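Local structure of putative oxidoreductase molybdopterin-binding subunit (Sulfolobus tokodaii, 4ZOH) at residues Met1-Pro6 with Ala451-Asp456; Lys8-Leu13 with Asp446-Ala451; Lys432-Thr437 with Glu466-Asp471. The protein probably serves as the large subunit of a molybdenum hydroxylase of the xanthine dehydrogenase and aldehyde oxidase family, holding the pterin cytosine dinucleotide form of the molybdenum cofactor. All coordinates share one frame; numbering follows the deposited sequence.

Contact 1 (Met1-Pro6 with Ala451-Asp456); sequences MYIGKP and AQIAAD
The turn formed by Tyr2 to Lys5 at the N terminus docks on helix 446-458 mainly through polar side chains of the helix that grip its backbone. Asp456 does most of the work. Its CG lies beside the backbone N (chi1 -77°), which turns the carboxylate to two consecutive peptide N-H groups: OD1 receives Tyr2 N at 2.6 Å through its syn lone pair, while OD2 receives Ile3 N at 2.9 Å, that donor standing above the carboxylate plane. Both bonds are nearly straight, 169° at the hydrogen, and together they fix the rotation of the carboxylate. OD1 also lies at the edge of the Tyr2 ring, 3.3 Å from CD2 and close to the ring plane. One helical turn earlier, Gln452 NE2 donates to Tyr2 O over 3.0 Å; Lys5 N, closing the type II turn, reaches that oxygen from the other face of its carbonyl plane. Gly4 occupies the turn position with positive phi, where a side chain would jam against the preceding carbonyl. Apolar contacts flank the polar grip: Ala455 CB meets the Tyr2 ring obliquely, and Ile3 CD1 reaches Ile453 CG1 at 3.9 Å. The Tyr2 hydroxyl is bonded to Ile462 N and Gln452 OE1 to Asn599. Beneath the docked turn, the helix packs through Ile453 and Ala454 on helix 486-512, and through Ala451, Ala454 and Ala455 on strand 465-468.

Contact 2 (Lys8-Leu13 with Asp446-Ala451); sequences KRIEDL and DATAFA. With MCN (pterin cytosine dinucleotide), chain D.
A threonine hydroxyl within a helix is used as both acceptor and donor between two neighbouring residues of a loop: Thr448 OG1 accepts from Ile10 N at 2.9 Å and donates to Glu11 OE1 at 2.6 Å. The carboxylate of Glu11 answers with its second oxygen, OE2, which takes Thr448 N in a longer bond of 3.3 Å, the donor lying 40° out of the carboxylate plane. Glu11 therefore holds both the side chain and the backbone of Thr448 in the first turn of helix 446-458, where the N-H groups lack partners within the helix and an acidic group is probably stabilised by the helix dipole. A bend at chi2 (86°) turns the carboxylate of Glu11 back to the helix. One water extends the grip, donating to Glu11 OE2 and accepting from Ala447 N. Beside this polar cluster, Ile10 sends CD1 over the helix surface to Ala451 CB, 4.1 Å away, and to the Ala447 carbonyl. Arg9 holds Asp12 in a side-on salt bridge, NE and NH2 both donating to OD1, with Glu11 CB over the guanidinium face; NH2 also bonds to the backbone of the chain of another protein. On the cofactor side of the helix, Asp446 OD2 lies 2.8 Å from the diphosphate oxygen O2B of the pterin cytosine dinucleotide, and Ala449 CB approaches its ribose oxygen O2'. The contact thus anchors the start of a helix that lines the dinucleotide pocket of what is probably a molybdenum hydroxylase large subunit.

Contact 3 (Lys432-Thr437 with Glu466-Asp471); sequences KITLVT and EVRWGD
Lys432, just ahead of strand 433-437, reaches across Glu466 and bends at its last torsion (chi4 -57°), bringing NZ 2.7 Å from Glu466 OE1 in a salt bridge on the anti lone pair of that oxygen. The same NZ donates to Thr434 OG1 at 3.0 Å. An alanine in place of Lys432 would probably leave Glu466 OE1 without its positive mate and Thr434 OG1 without this donor. Thr434 pairs with Glu466 in the parallel register, its CG2 lying alongside the CG of Arg468. Leu435 follows with both backbone groups engaged: its N donates to Glu466 O at 2.9 Å and its O accepts from Arg468 N, while CD2 packs beside Val467 CG2 on the face turned to helix 446-458. Val436, level with Arg468, returns to the face of Thr434 and Glu466, and its CA approaches Arg468 O at 3.2 Å in a CA-H...O contact. Thr437 N closes the series on Arg468 O. Thr437 CG2, placed between the backbone N and the carbonyl carbon, comes 3.4 Å from Trp469 CB, and one water joins Thr437 O to Gly470 N beyond the strand pairing. The short strand segments run parallel, their axes 29° apart. The chemistry divides the two faces of this strand pair: Leu435 and Val467 give an apolar face for the helix, whereas the face of Thr434, Glu466, Val436 and Arg468 carries the charged groups and meets the second subunit, where Glu466 OE2 pairs with Lys178 and Arg468 with Glu473 of that copy.

Overall arrangement
From the N terminus, Met1-Pro6 in contact 1 and Lys8-Leu13 in contact 2 run one after the other onto helix 446-458, the earlier segment meeting the later part of the helix. Contact 2 therefore closes its loop of over 430 residues within that of contact 1, and the two share Ala451. Contact 3 closes a short loop, 432-437 to 466-471, that holds the helix itself and crosses both longer loops. It forms the parallel strand pair of a beta-alpha-beta unit. Ala451 on Val467, Ala447 on Trp469 and Phe450 on Thr437 join helix to strands, so the helix is packed between the N-terminal segments and the strand pair.

Contact 1 (Met1-Pro6 with Ala451-Asp456)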
loop_
_atom_site.group_PDB
_atom_site.type_symbol
_atom_site.label_atom_id
_atom_site.label_comp_id
_atom_site.label_asym_id
_atom_site.label_seq_id
_atom_site.Cartn_x
_atom_site.Cartn_y
_atom_site.Cartn_z
ATOM N N MET A 1 -34.955 6.985 17.714
ATOM C CA MET A 1 -33.565 7.112 18.123
ATOM C C MET A 1 -32.750 5.797 17.916
ATOM O O MET A 1 -33.256 4.686 18.094
ATOM C CB MET A 1 -33.505 7.610 19.563
ATOM C CG MET A 1 -33.984 6.565 20.539
ATOM S SD MET A 1 -34.088 7.141 22.218
ATOM C CE MET A 1 -32.429 6.886 22.844
ATOM N N TYR A 2 -31.470 5.938 17.578
ATOM C CA TYR A 2 -30.562 4.768 17.499
ATOM C C TYR A 2 -29.909 4.339 18.797
ATOM O O TYR A 2 -29.653 3.148 18.973
ATOM C CB TYR A 2 -29.435 5.025 16.510
ATOM C CG TYR A 2 -29.870 5.187 15.129
ATOM C CD1 TYR A 2 -30.174 4.077 14.349
ATOM C CD2 TYR A 2 -29.925 6.462 14.566
ATOM C CE1 TYR A 2 -30.572 4.218 13.020
ATOM C CE2 TYR A 2 -30.303 6.627 13.238
ATOM C CZ TYR A 2 -30.641 5.495 12.483
ATOM O OH TYR A 2 -30.989 5.670 11.146
ATOM N N ILE A 3 -29.609 5.286 19.682
ATOM C CA ILE A 3 -29.004 4.939 21.003
ATOM C C ILE A 3 -29.995 4.009 21.757
ATOM O O ILE A 3 -31.161 4.342 21.865
ATOM C CB ILE A 3 -28.652 6.190 21.829
ATOM C CG1 ILE A 3 -27.533 7.012 21.136
ATOM C CG2 ILE A 3 -28.135 5.801 23.221
ATOM C CD1 ILE A 3 -27.290 8.410 21.732
ATOM N N GLY A 4 -29.529 2.843 22.203
ATOM C CA GLY A 4 -30.305 1.936 23.011
ATOM C C GLY A 4 -30.805 0.814 22.138
ATOM O O GLY A 4 -31.214 -0.204 22.647
ATOM N N LYS A 5 -30.666 0.952 20.825
ATOM C CA LYS A 5 -31.081 -0.143 19.940
ATOM C C LYS A 5 -29.966 -1.114 19.598
ATOM O O LYS A 5 -28.742 -0.679 19.431
ATOM C CB LYS A 5 -31.623 0.422 18.632
ATOM C CG LYS A 5 -32.655 1.513 18.807
ATOM C CD LYS A 5 -34.015 0.954 19.184
ATOM C CE LYS A 5 -35.063 2.063 19.052
ATOM N NZ LYS A 5 -35.387 2.294 17.610
ATOM N N PRO A 6 -30.357 -2.412 19.443
ATOM C CA PRO A 6 -29.346 -3.408 19.039
ATOM C C PRO A 6 -28.999 -3.235 17.557
ATOM O O PRO A 6 -29.212 -4.140 16.779
ATOM C CB PRO A 6 -30.059 -4.755 19.318
ATOM C CG PRO A 6 -31.588 -4.446 19.176
ATOM C CD PRO A 6 -31.751 -2.975 19.446
ATOM N N ALA A 451 -21.577 5.865 15.466
ATOM C CA ALA A 451 -22.457 6.229 14.371
ATOM C C ALA A 451 -23.920 6.424 14.945
ATOM O O ALA A 451 -24.556 7.401 14.618
ATOM C CB ALA A 451 -22.412 5.159 13.289
ATOM N N GLN A 452 -24.373 5.537 15.820
ATOM C CA GLN A 452 -25.684 5.688 16.557
ATOM C C GLN A 452 -25.784 7.029 17.329
ATOM O O GLN A 452 -26.794 7.778 17.200
ATOM C CB GLN A 452 -25.865 4.543 17.582
ATOM C CG GLN A 452 -25.866 3.155 16.990
ATOM C CD GLN A 452 -25.822 2.069 18.067
ATOM O OE1 GLN A 452 -24.822 1.370 18.198
ATOM N NE2 GLN A 452 -26.945 1.910 18.844
ATOM N N ILE A 453 -24.735 7.350 18.098
ATOM C CA ILE A 453 -24.633 8.651 18.808
ATOM C C ILE A 453 -24.702 9.854 17.855
ATOM O O ILE A 453 -25.546 10.741 18.045
ATOM C CB ILE A 453 -23.412 8.726 19.745
ATOM C CG1 ILE A 453 -23.581 7.739 20.895
ATOM C CG2 ILE A 453 -23.192 10.130 20.305
ATOM C CD1 ILE A 453 -22.245 7.428 21.618
ATOM N N ALA A 454 -23.849 9.888 16.825
ATOM C CA ALA A 454 -23.780 11.055 15.978
ATOM C C ALA A 454 -25.078 11.194 15.153
ATOM O O ALA A 454 -25.519 12.297 14.914
ATOM C CB ALA A 454 -22.561 11.032 15.044
ATOM N N ALA A 455 -25.646 10.083 14.698
ATOM C CA ALA A 455 -26.881 10.140 13.934
ATOM C C ALA A 455 -28.073 10.676 14.805
ATOM O O ALA A 455 -28.857 11.477 14.315
ATOM C CB ALA A 455 -27.192 8.787 13.295
ATOM N N ASP A 456 -28.168 10.271 16.071
ATOM C CA ASP A 456 -29.167 10.843 17.004
ATOM C C ASP A 456 -29.013 12.340 17.163
ATOM O O ASP A 456 -30.005 13.055 16.998
ATOM C CB ASP A 456 -29.180 10.135 18.375
ATOM C CG ASP A 456 -29.895 8.763 18.333
ATOM O OD1 ASP A 456 -30.304 8.277 17.257
ATOM O OD2 ASP A 456 -30.080 8.146 19.391
#

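Contact 2 (Lys8-Leu13 with Asp446-Ala451)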
loop_
_atom_site.group_PDB
_atom_site.type_symbol
_atom_site.label_atom_id
_atom_site.label_comp_id
_atom_site.label_asym_id
_atom_site.label_seq_id
_atom_site.Cartn_x
_atom_site.Cartn_y
_atom_site.Cartn_z
ATOM N N LYS A 8 -27.112 -3.431 14.157
ATOM C CA LYS A 8 -26.094 -4.401 13.697
ATOM C C LYS A 8 -24.798 -3.643 13.242
ATOM O O LYS A 8 -24.871 -2.478 12.855
ATOM C CB LYS A 8 -26.619 -5.303 12.580
ATOM C CG LYS A 8 -27.772 -6.236 13.010
ATOM C CD LYS A 8 -28.404 -6.937 11.822
ATOM C CE LYS A 8 -29.095 -6.026 10.808
ATOM N NZ LYS A 8 -30.456 -5.505 11.184
ATOM N N ARG A 9 -23.657 -4.327 13.219
ATOM C CA ARG A 9 -22.316 -3.632 13.102
ATOM C C ARG A 9 -22.102 -3.134 11.699
ATOM O O ARG A 9 -22.217 -3.900 10.667
ATOM C CB ARG A 9 -21.158 -4.545 13.535
ATOM C CG ARG A 9 -21.160 -4.808 15.044
ATOM C CD ARG A 9 -19.759 -5.093 15.597
ATOM N NE ARG A 9 -18.921 -5.885 14.654
ATOM C CZ ARG A 9 -17.605 -5.998 14.702
ATOM N NH1 ARG A 9 -16.913 -5.462 15.759
ATOM N NH2 ARG A 9 -16.965 -6.700 13.745
ATOM N N ILE A 10 -21.841 -1.842 11.636
ATOM C CA ILE A 10 -21.309 -1.250 10.403
ATOM C C ILE A 10 -19.915 -1.855 10.041
ATOM O O ILE A 10 -19.480 -1.755 8.912
ATOM C CB ILE A 10 -21.243 0.306 10.457
ATOM C CG1 ILE A 10 -20.103 0.808 11.380
ATOM C CG2 ILE A 10 -22.602 0.894 10.829
ATOM C CD1 ILE A 10 -20.064 2.339 11.542
ATOM N N GLU A 11 -19.211 -2.417 11.015
ATOM C CA GLU A 11 -17.849 -2.947 10.760
ATOM C C GLU A 11 -17.903 -4.267 9.985
ATOM O O GLU A 11 -16.869 -4.628 9.410
ATOM C CB GLU A 11 -17.041 -3.177 12.083
ATOM C CG GLU A 11 -16.823 -1.930 12.975
ATOM C CD GLU A 11 -17.940 -1.613 13.966
ATOM O OE1 GLU A 11 -19.134 -1.982 13.718
ATOM O OE2 GLU A 11 -17.641 -0.902 14.987
ATOM N N ASP A 12 -19.059 -4.984 9.971
ATOM C CA ASP A 12 -19.025 -6.408 9.554
ATOM C C ASP A 12 -18.734 -6.659 8.089
ATOM O O ASP A 12 -18.006 -7.635 7.753
ATOM C CB ASP A 12 -20.293 -7.156 9.978
ATOM C CG ASP A 12 -20.374 -7.343 11.459
ATOM O OD1 ASP A 12 -19.344 -7.083 12.129
ATOM O OD2 ASP A 12 -21.442 -7.769 11.962
ATOM N N LEU A 13 -19.212 -5.753 7.227
ATOM C CA LEU A 13 -19.221 -6.057 5.784
ATOM C C LEU A 13 -17.834 -6.360 5.221
ATOM O O LEU A 13 -17.646 -7.378 4.534
ATOM C CB LEU A 13 -19.945 -4.978 4.938
ATOM C CG LEU A 13 -19.991 -5.274 3.411
ATOM C CD1 LEU A 13 -20.773 -6.556 3.136
ATOM C CD2 LEU A 13 -20.591 -4.136 2.566
ATOM N N ASP A 446 -17.102 -0.143 18.658
ATOM C CA ASP A 446 -17.434 1.230 19.083
ATOM C C ASP A 446 -17.811 2.117 17.948
ATOM O O ASP A 446 -18.534 3.106 18.166
ATOM C CB ASP A 446 -16.279 1.916 19.855
ATOM C CG ASP A 446 -15.890 1.132 21.034
ATOM O OD1 ASP A 446 -16.544 1.276 22.069
ATOM O OD2 ASP A 446 -15.038 0.263 20.916
ATOM N N ALA A 447 -17.318 1.811 16.751
ATOM C CA ALA A 447 -17.596 2.690 15.616
ATOM C C ALA A 447 -19.144 2.682 15.338
ATOM O O ALA A 447 -19.724 3.715 15.010
ATOM C CB ALA A 447 -16.793 2.287 14.377
ATOM N N THR A 448 -19.777 1.514 15.436
ATOM C CA THR A 448 -21.256 1.422 15.285
ATOM C C THR A 448 -21.907 2.278 16.380
ATOM O O THR A 448 -22.775 3.072 16.086
ATOM C CB THR A 448 -21.735 -0.029 15.414
ATOM O OG1 THR A 448 -21.307 -0.738 14.257
ATOM C CG2 THR A 448 -23.246 -0.081 15.487
ATOM N N ALA A 449 -21.444 2.151 17.620
ATOM C CA ALA A 449 -21.978 2.972 18.700
ATOM C C ALA A 449 -21.761 4.448 18.426
ATOM O O ALA A 449 -22.674 5.312 18.676
ATOM C CB ALA A 449 -21.437 2.501 20.051
ATOM N N PHE A 450 -20.636 4.766 17.763
ATOM C CA PHE A 450 -20.358 6.178 17.502
ATOM C C PHE A 450 -21.313 6.711 16.448
ATOM O O PHE A 450 -21.765 7.878 16.484
ATOM C CB PHE A 450 -18.866 6.422 17.152
ATOM C CG PHE A 450 -17.934 6.160 18.298
ATOM C CD1 PHE A 450 -18.376 6.267 19.643
ATOM C CD2 PHE A 450 -16.618 5.833 18.074
ATOM C CE1 PHE A 450 -17.503 6.021 20.722
ATOM C CE2 PHE A 450 -15.732 5.624 19.149
ATOM C CZ PHE A 450 -16.173 5.711 20.458
ATOM N N ALA A 451 -21.577 5.865 15.466
ATOM C CA ALA A 451 -22.457 6.229 14.371
ATOM C C ALA A 451 -23.920 6.424 14.945
ATOM O O ALA A 451 -24.556 7.401 14.618
ATOM C CB ALA A 451 -22.412 5.159 13.289
HETATM N N1 MCN D . -21.278 -0.780 25.192
HETATM C C2 MCN D . -22.551 -0.232 25.187
HETATM N N3 MCN D . -23.075 0.367 26.302
HETATM C C4 MCN D . -22.299 0.405 27.455
HETATM C C5 MCN D . -21.018 -0.144 27.475
HETATM C C6 MCN D . -20.484 -0.724 26.324
HETATM O O2 MCN D . -23.278 -0.241 24.189
HETATM N N4 MCN D . -22.817 0.985 28.516
HETATM C "C1'" MCN D . -20.795 -1.376 23.945
HETATM C C2D MCN D . -20.028 -0.325 23.139
HETATM O "O2'" MCN D . -20.828 0.342 22.210
HETATM C "C3'" MCN D . -19.050 -1.163 22.359
HETATM C C4D MCN D . -18.600 -2.058 23.438
HETATM O O4D MCN D . -19.841 -2.380 24.203
HETATM O "O3'" MCN D . -19.637 -1.896 21.341
HETATM C "C5'" MCN D . -17.653 -1.038 24.041
HETATM O "O5'" MCN D . -17.260 -1.390 25.239
HETATM P PA MCN D . -16.484 -0.381 26.249
HETATM O O1A MCN D . -16.496 1.042 25.983
HETATM O O2A MCN D . -17.032 -0.946 27.529
HETATM O O3A MCN D . -14.973 -1.107 26.061
HETATM P PB MCN D . -13.971 -0.676 24.871
HETATM O O1B MCN D . -13.142 0.492 25.380
HETATM O O2B MCN D . -14.585 -0.476 23.555
HETATM O O3B MCN D . -13.150 -1.964 24.791
HETATM C C10 MCN D . -11.949 -2.209 25.573
HETATM C "C9'" MCN D . -12.016 -3.562 26.239
HETATM C "C8'" MCN D . -10.762 -3.972 26.805
HETATM S "S8'" MCN D . -9.930 -2.930 27.951
HETATM C "C7'" MCN D . -10.231 -5.208 26.588
HETATM S "S7'" MCN D . -8.751 -5.792 27.395
HETATM C "C6'" MCN D . -10.905 -6.207 25.782
HETATM C C7 MCN D . -12.418 -5.842 25.620
HETATM O "O9'" MCN D . -12.472 -4.479 25.249
HETATM N "N5'" MCN D . -10.245 -6.459 24.502
HETATM C C4A MCN D . -10.932 -6.880 23.346
HETATM N "N8'" MCN D . -13.033 -6.667 24.535
HETATM C C4B MCN D . -12.350 -7.005 23.404
HETATM N "N1'" MCN D . -13.066 -7.444 22.366
HETATM C "C2'" MCN D . -12.444 -7.727 21.225
HETATM N "N2'" MCN D . -13.181 -8.137 20.214
HETATM N "N3'" MCN D . -11.021 -7.635 21.072
HETATM C "C4'" MCN D . -10.227 -7.218 22.164
HETATM O "O4'" MCN D . -8.969 -7.148 22.045
HETATM O O HOH W 1 -15.160 -0.356 15.743
#

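Contact 3 (Lys432-Thr437 with Glu466-Asp471)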
loop_
_atom_site.group_PDB
_atom_site.type_symbol
_atom_site.label_atom_id
_atom_site.label_comp_id
_atom_site.label_asym_id
_atom_site.label_seq_id
_atom_site.Cartn_x
_atom_site.Cartn_y
_atom_site.Cartn_z
ATOM N N LYS A 432 -21.099 15.133 2.305
ATOM C CA LYS A 432 -20.660 13.881 2.954
ATOM C C LYS A 432 -20.166 14.119 4.373
ATOM O O LYS A 432 -19.417 15.022 4.608
ATOM C CB LYS A 432 -19.591 13.170 2.167
ATOM C CG LYS A 432 -19.172 11.833 2.821
ATOM C CD LYS A 432 -17.745 11.430 2.425
ATOM C CE LYS A 432 -17.411 10.000 2.830
ATOM N NZ LYS A 432 -17.572 9.736 4.278
ATOM N N ILE A 433 -20.580 13.282 5.310
ATOM C CA ILE A 433 -20.129 13.444 6.685
ATOM C C ILE A 433 -19.193 12.313 7.069
ATOM O O ILE A 433 -19.548 11.125 6.891
ATOM C CB ILE A 433 -21.326 13.420 7.689
ATOM C CG1 ILE A 433 -22.298 14.604 7.435
ATOM C CG2 ILE A 433 -20.845 13.420 9.153
ATOM C CD1 ILE A 433 -23.696 14.338 8.053
ATOM N N THR A 434 -18.077 12.683 7.702
ATOM C CA THR A 434 -17.142 11.714 8.289
ATOM C C THR A 434 -16.875 12.087 9.724
ATOM O O THR A 434 -16.598 13.238 10.045
ATOM C CB THR A 434 -15.800 11.667 7.485
ATOM O OG1 THR A 434 -16.128 11.643 6.094
ATOM C CG2 THR A 434 -14.932 10.390 7.828
ATOM N N LEU A 435 -17.014 11.084 10.572
ATOM C CA LEU A 435 -16.712 11.157 11.962
ATOM C C LEU A 435 -15.395 10.395 12.217
ATOM O O LEU A 435 -15.258 9.261 11.802
ATOM C CB LEU A 435 -17.861 10.526 12.780
ATOM C CG LEU A 435 -17.604 10.369 14.263
ATOM C CD1 LEU A 435 -17.689 11.736 14.939
ATOM C CD2 LEU A 435 -18.661 9.431 14.831
ATOM N N VAL A 436 -14.449 11.014 12.933
ATOM C CA VAL A 436 -13.190 10.328 13.292
ATOM C C VAL A 436 -13.100 10.270 14.808
ATOM O O VAL A 436 -13.445 11.255 15.519
ATOM C CB VAL A 436 -11.935 11.002 12.655
ATOM C CG1 VAL A 436 -10.694 10.133 12.875
ATOM C CG2 VAL A 436 -12.137 11.333 11.175
ATOM N N THR A 437 -12.746 9.093 15.338
ATOM C CA THR A 437 -12.527 8.970 16.803
ATOM C C THR A 437 -11.027 8.881 17.103
ATOM O O THR A 437 -10.314 8.306 16.293
ATOM C CB THR A 437 -13.260 7.762 17.371
ATOM O OG1 THR A 437 -12.950 7.660 18.741
ATOM C CG2 THR A 437 -12.903 6.373 16.676
ATOM N N GLU A 466 -20.107 7.898 8.237
ATOM C CA GLU A 466 -18.930 7.073 8.143
ATOM C C GLU A 466 -18.053 7.307 9.410
ATOM O O GLU A 466 -17.838 8.441 9.801
ATOM C CB GLU A 466 -18.109 7.441 6.903
ATOM C CG GLU A 466 -16.957 6.393 6.717
ATOM C CD GLU A 466 -15.897 6.708 5.640
ATOM O OE1 GLU A 466 -15.920 7.775 4.948
ATOM O OE2 GLU A 466 -15.014 5.820 5.469
ATOM N N VAL A 467 -17.567 6.235 10.022
ATOM C CA VAL A 467 -16.751 6.371 11.194
ATOM C C VAL A 467 -15.355 5.799 10.908
ATOM O O VAL A 467 -15.233 4.618 10.473
ATOM C CB VAL A 467 -17.369 5.626 12.389
ATOM C CG1 VAL A 467 -16.522 5.824 13.668
ATOM C CG2 VAL A 467 -18.797 6.136 12.631
ATOM N N ARG A 468 -14.320 6.633 11.159
ATOM C CA ARG A 468 -12.900 6.287 10.894
ATOM C C ARG A 468 -12.069 6.453 12.154
ATOM O O ARG A 468 -12.469 7.176 13.065
ATOM C CB ARG A 468 -12.383 7.209 9.777
ATOM C CG ARG A 468 -13.065 6.940 8.437
ATOM C CD ARG A 468 -12.438 5.715 7.778
ATOM N NE ARG A 468 -11.078 6.069 7.326
ATOM C CZ ARG A 468 -9.925 5.561 7.779
ATOM N NH1 ARG A 468 -9.945 4.654 8.735
ATOM N NH2 ARG A 468 -8.744 6.032 7.302
ATOM N N TRP A 469 -10.922 5.785 12.235
ATOM C CA TRP A 469 -10.000 5.900 13.368
ATOM C C TRP A 469 -8.634 5.333 12.950
ATOM O O TRP A 469 -8.577 4.675 11.902
ATOM C CB TRP A 469 -10.512 5.063 14.576
ATOM C CG TRP A 469 -10.578 3.540 14.422
ATOM C CD1 TRP A 469 -9.625 2.666 14.817
ATOM C CD2 TRP A 469 -11.655 2.739 13.893
ATOM N NE1 TRP A 469 -10.007 1.380 14.558
ATOM C CE2 TRP A 469 -11.248 1.399 13.972
ATOM C CE3 TRP A 469 -12.894 3.036 13.299
ATOM C CZ2 TRP A 469 -12.050 0.314 13.547
ATOM C CZ3 TRP A 469 -13.718 1.945 12.842
ATOM C CH2 TRP A 469 -13.267 0.588 12.987
ATOM N N GLY A 470 -7.588 5.534 13.785
ATOM C CA GLY A 470 -6.380 4.732 13.664
ATOM C C GLY A 470 -5.331 5.247 12.678
ATOM O O GLY A 470 -4.430 4.521 12.336
ATOM N N ASP A 471 -5.435 6.508 12.281
ATOM C CA ASP A 471 -4.397 7.187 11.508
ATOM C C ASP A 471 -4.112 8.520 12.176
ATOM O O ASP A 471 -5.019 9.335 12.349
ATOM C CB ASP A 471 -4.808 7.402 10.049
ATOM C CG ASP A 471 -3.699 7.999 9.162
ATOM O OD1 ASP A 471 -2.636 8.492 9.613
ATOM O OD2 ASP A 471 -3.904 7.992 7.945
HETATM O O HOH W 2 -8.045 7.103 16.226
#